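Long-range contact in regulatory protein MarR (PDB 3U2R), which probably acts as a DNA-binding transcription factor of the MarR family, regulating gene expression through a winged helix-turn-helix domain: residues A[90-95]-A[104-109]. Numbering follows the deposited sequence.
Sequences GLVLRT and VEVALT
The hydroxyl of T109 takes part in two hydrogen bonds: OG1 donates to G90 O at 2.8 Å, in the carbonyl plane and on a lone pair, and accepts from the backbone N of G112, so that T109 serves as N-cap of helix 110-148. A chi1 of 59° sets OG1 in the crowded position between its own N and carbonyl carbon, and CG2 is thereby laid against V92 C, 3.7 Å away. G90, with positive phi, closes helix 78-88 in a Schellman motif, so one hydroxyl ties the end of that helix to the start of the next; T109 N adds a weak bond to L91 O. A valine here would probably loosen this junction, since it lacks the oxygen that meets G90 O and caps G112 N. Beyond it the two strands run antiparallel as the beta hairpin that forms the wing of the winged helix-turn-helix domain. L93 and A107 make a hydrogen-bonded pair, L93 N to A107 O at 2.8 Å with A107 N returning to L93 O at 3.1 Å; T95 and E105 repeat the pattern, with T95 N nearly along the E105 C=O axis. On the face carrying R94 and V106, the side chains of V92 and V106 cross obliquely, V106 CG1 lying 3.7 Å from V92 CB, and both valines pack onto helices 46-58 and 78-88. R94 lies alongside V106, pointing the same way, while its CG rests 3.6 Å from V104 CG1. Extended from CG to NE, the R94 chain carries its guanidinium to helix 78-88, where NH2 forms a salt bridge with D84. L108 CB turns away from the partner strand, yet CD2 swings back to 3.6 Å from L91 O, while the leucine also packs against L113 and L116 of helix 110-148.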
ATOM      1  N   GLY A  90      -9.165 -32.953  23.975  1.00 48.62           N
ATOM      2  CA  GLY A  90      -8.735 -34.141  23.227  1.00 45.32           C
ATOM      3  C   GLY A  90      -7.809 -33.756  22.077  1.00 46.91           C
ATOM      4  O   GLY A  90      -7.679 -34.480  21.112  1.00 45.24           O
ATOM      5  N   LEU A  91      -7.195 -32.565  22.114  1.00 46.07           N
ATOM      6  CA  LEU A  91      -6.365 -32.114  20.985  1.00 43.84           C
ATOM      7  C   LEU A  91      -4.900 -32.550  21.123  1.00 47.94           C
ATOM      8  O   LEU A  91      -4.165 -32.537  20.124  1.00 46.75           O
ATOM      9  CB  LEU A  91      -6.443 -30.583  20.841  1.00 43.36           C
ATOM     10  CG  LEU A  91      -7.816 -30.032  20.522  1.00 47.27           C
ATOM     11  CD1 LEU A  91      -7.757 -28.547  20.574  1.00 47.70           C
ATOM     12  CD2 LEU A  91      -8.336 -30.483  19.134  1.00 47.79           C
ATOM     13  N   VAL A  92      -4.468 -32.851  22.353  1.00 45.15           N
ATOM     14  CA  VAL A  92      -3.123 -33.320  22.673  1.00 44.44           C
ATOM     15  C   VAL A  92      -3.211 -34.477  23.654  1.00 48.67           C
ATOM     16  O   VAL A  92      -4.234 -34.631  24.286  1.00 49.10           O
ATOM     17  CB  VAL A  92      -2.227 -32.236  23.221  1.00 47.39           C
ATOM     18  CG1 VAL A  92      -2.116 -31.081  22.254  1.00 46.67           C
ATOM     19  CG2 VAL A  92      -2.687 -31.785  24.611  1.00 48.69           C
ATOM     20  N   LEU A  93      -2.188 -35.321  23.706  1.00 45.88           N
ATOM     21  CA  LEU A  93      -2.129 -36.465  24.623  1.00 45.69           C
ATOM     22  C   LEU A  93      -0.879 -36.349  25.506  1.00 49.24           C
ATOM     23  O   LEU A  93       0.228 -36.260  25.003  1.00 45.26           O
ATOM     24  CB  LEU A  93      -2.122 -37.769  23.850  1.00 45.67           C
ATOM     25  CG  LEU A  93      -2.194 -39.028  24.717  1.00 53.01           C
ATOM     26  CD1 LEU A  93      -3.503 -39.133  25.423  1.00 52.61           C
ATOM     27  CD2 LEU A  93      -1.943 -40.213  23.943  1.00 54.38           C
ATOM     28  N   ARG A  94      -1.060 -36.382  26.811  1.00 49.44           N
ATOM     29  CA  ARG A  94       0.064 -36.320  27.744  1.00 51.06           C
ATOM     30  C   ARG A  94       0.567 -37.686  28.120  1.00 53.75           C
ATOM     31  O   ARG A  94      -0.213 -38.620  28.327  1.00 55.23           O
ATOM     32  CB  ARG A  94      -0.333 -35.579  29.016  1.00 53.38           C
ATOM     33  CG  ARG A  94      -0.332 -34.089  28.844  1.00 64.05           C
ATOM     34  CD  ARG A  94      -0.864 -33.419  30.107  1.00 77.06           C
ATOM     35  NE  ARG A  94      -0.584 -31.987  30.163  1.00 83.71           N
ATOM     36  CZ  ARG A  94      -1.334 -31.072  30.772  1.00101.06           C
ATOM     37  NH1 ARG A  94      -0.964 -29.800  30.776  1.00 91.25           N
ATOM     38  NH2 ARG A  94      -2.474 -31.420  31.365  1.00 90.67           N
ATOM     39  N   THR A  95       1.880 -37.807  28.240  1.00 51.78           N
ATOM     40  CA  THR A  95       2.515 -39.058  28.693  1.00 53.32           C
ATOM     41  C   THR A  95       3.561 -38.685  29.731  1.00 59.61           C
ATOM     42  O   THR A  95       4.475 -37.934  29.413  1.00 59.50           O
ATOM     43  CB  THR A  95       3.121 -39.823  27.520  1.00 55.34           C
ATOM     44  OG1 THR A  95       2.096 -39.987  26.539  1.00 56.10           O
ATOM     45  CG2 THR A  95       3.609 -41.214  27.933  1.00 56.32           C
ATOM     46  N   VAL A 104       6.475 -34.515  31.592  1.00 58.10           N
ATOM     47  CA  VAL A 104       5.257 -34.797  30.867  1.00 55.97           C
ATOM     48  C   VAL A 104       5.523 -34.483  29.387  1.00 56.39           C
ATOM     49  O   VAL A 104       5.811 -33.338  29.056  1.00 56.12           O
ATOM     50  CB  VAL A 104       4.046 -34.009  31.446  1.00 59.36           C
ATOM     51  CG1 VAL A 104       2.778 -34.240  30.588  1.00 59.07           C
ATOM     52  CG2 VAL A 104       3.804 -34.395  32.895  1.00 61.17           C
ATOM     53  N   GLU A 105       5.516 -35.510  28.532  1.00 52.68           N
ATOM     54  CA  GLU A 105       5.654 -35.349  27.092  1.00 53.59           C
ATOM     55  C   GLU A 105       4.257 -35.170  26.532  1.00 56.40           C
ATOM     56  O   GLU A 105       3.318 -35.791  27.022  1.00 54.56           O
ATOM     57  CB  GLU A 105       6.359 -36.542  26.434  1.00 56.86           C
ATOM     58  CG  GLU A 105       7.820 -36.620  26.825  1.00 70.03           C
ATOM     59  CD  GLU A 105       8.611 -37.572  25.955  1.00100.25           C
ATOM     60  OE1 GLU A 105       8.219 -38.758  25.879  1.00104.93           O
ATOM     61  OE2 GLU A 105       9.601 -37.127  25.324  1.00 98.23           O
ATOM     62  N   VAL A 106       4.106 -34.264  25.579  1.00 53.80           N
ATOM     63  CA  VAL A 106       2.817 -33.938  24.968  1.00 51.21           C
ATOM     64  C   VAL A 106       2.959 -34.160  23.476  1.00 52.21           C
ATOM     65  O   VAL A 106       3.902 -33.626  22.907  1.00 49.65           O
ATOM     66  CB  VAL A 106       2.486 -32.442  25.282  1.00 53.68           C
ATOM     67  CG1 VAL A 106       1.074 -32.075  24.819  1.00 51.45           C
ATOM     68  CG2 VAL A 106       2.662 -32.148  26.767  1.00 53.60           C
ATOM     69  N   ALA A 107       2.007 -34.871  22.850  1.00 45.61           N
ATOM     70  CA  ALA A 107       1.965 -35.099  21.420  1.00 43.39           C
ATOM     71  C   ALA A 107       0.588 -34.666  20.877  1.00 46.74           C
ATOM     72  O   ALA A 107      -0.444 -34.674  21.585  1.00 45.01           O
ATOM     73  CB  ALA A 107       2.214 -36.596  21.141  1.00 45.22           C
ATOM     74  N   LEU A 108       0.552 -34.366  19.599  1.00 44.82           N
ATOM     75  CA  LEU A 108      -0.729 -34.076  18.948  1.00 44.73           C
ATOM     76  C   LEU A 108      -1.527 -35.360  18.804  1.00 43.37           C
ATOM     77  O   LEU A 108      -0.924 -36.416  18.720  1.00 41.35           O
ATOM     78  CB  LEU A 108      -0.532 -33.535  17.517  1.00 46.52           C
ATOM     79  CG  LEU A 108      -0.515 -32.096  17.188  1.00 54.59           C
ATOM     80  CD1 LEU A 108      -0.718 -31.935  15.703  1.00 57.64           C
ATOM     81  CD2 LEU A 108      -1.545 -31.288  17.957  1.00 56.23           C
ATOM     82  N   THR A 109      -2.852 -35.265  18.791  1.00 42.14           N
ATOM     83  CA  THR A 109      -3.800 -36.380  18.508  1.00 42.44           C
ATOM     84  C   THR A 109      -4.309 -36.213  17.104  1.00 45.99           C
ATOM     85  O   THR A 109      -4.057 -35.174  16.485  1.00 44.97           O
ATOM     86  CB  THR A 109      -4.978 -36.330  19.459  1.00 47.55           C
ATOM     87  OG1 THR A 109      -5.620 -35.071  19.276  1.00 40.24           O
ATOM     88  CG2 THR A 109      -4.565 -36.497  20.887  1.00 41.27           C
TER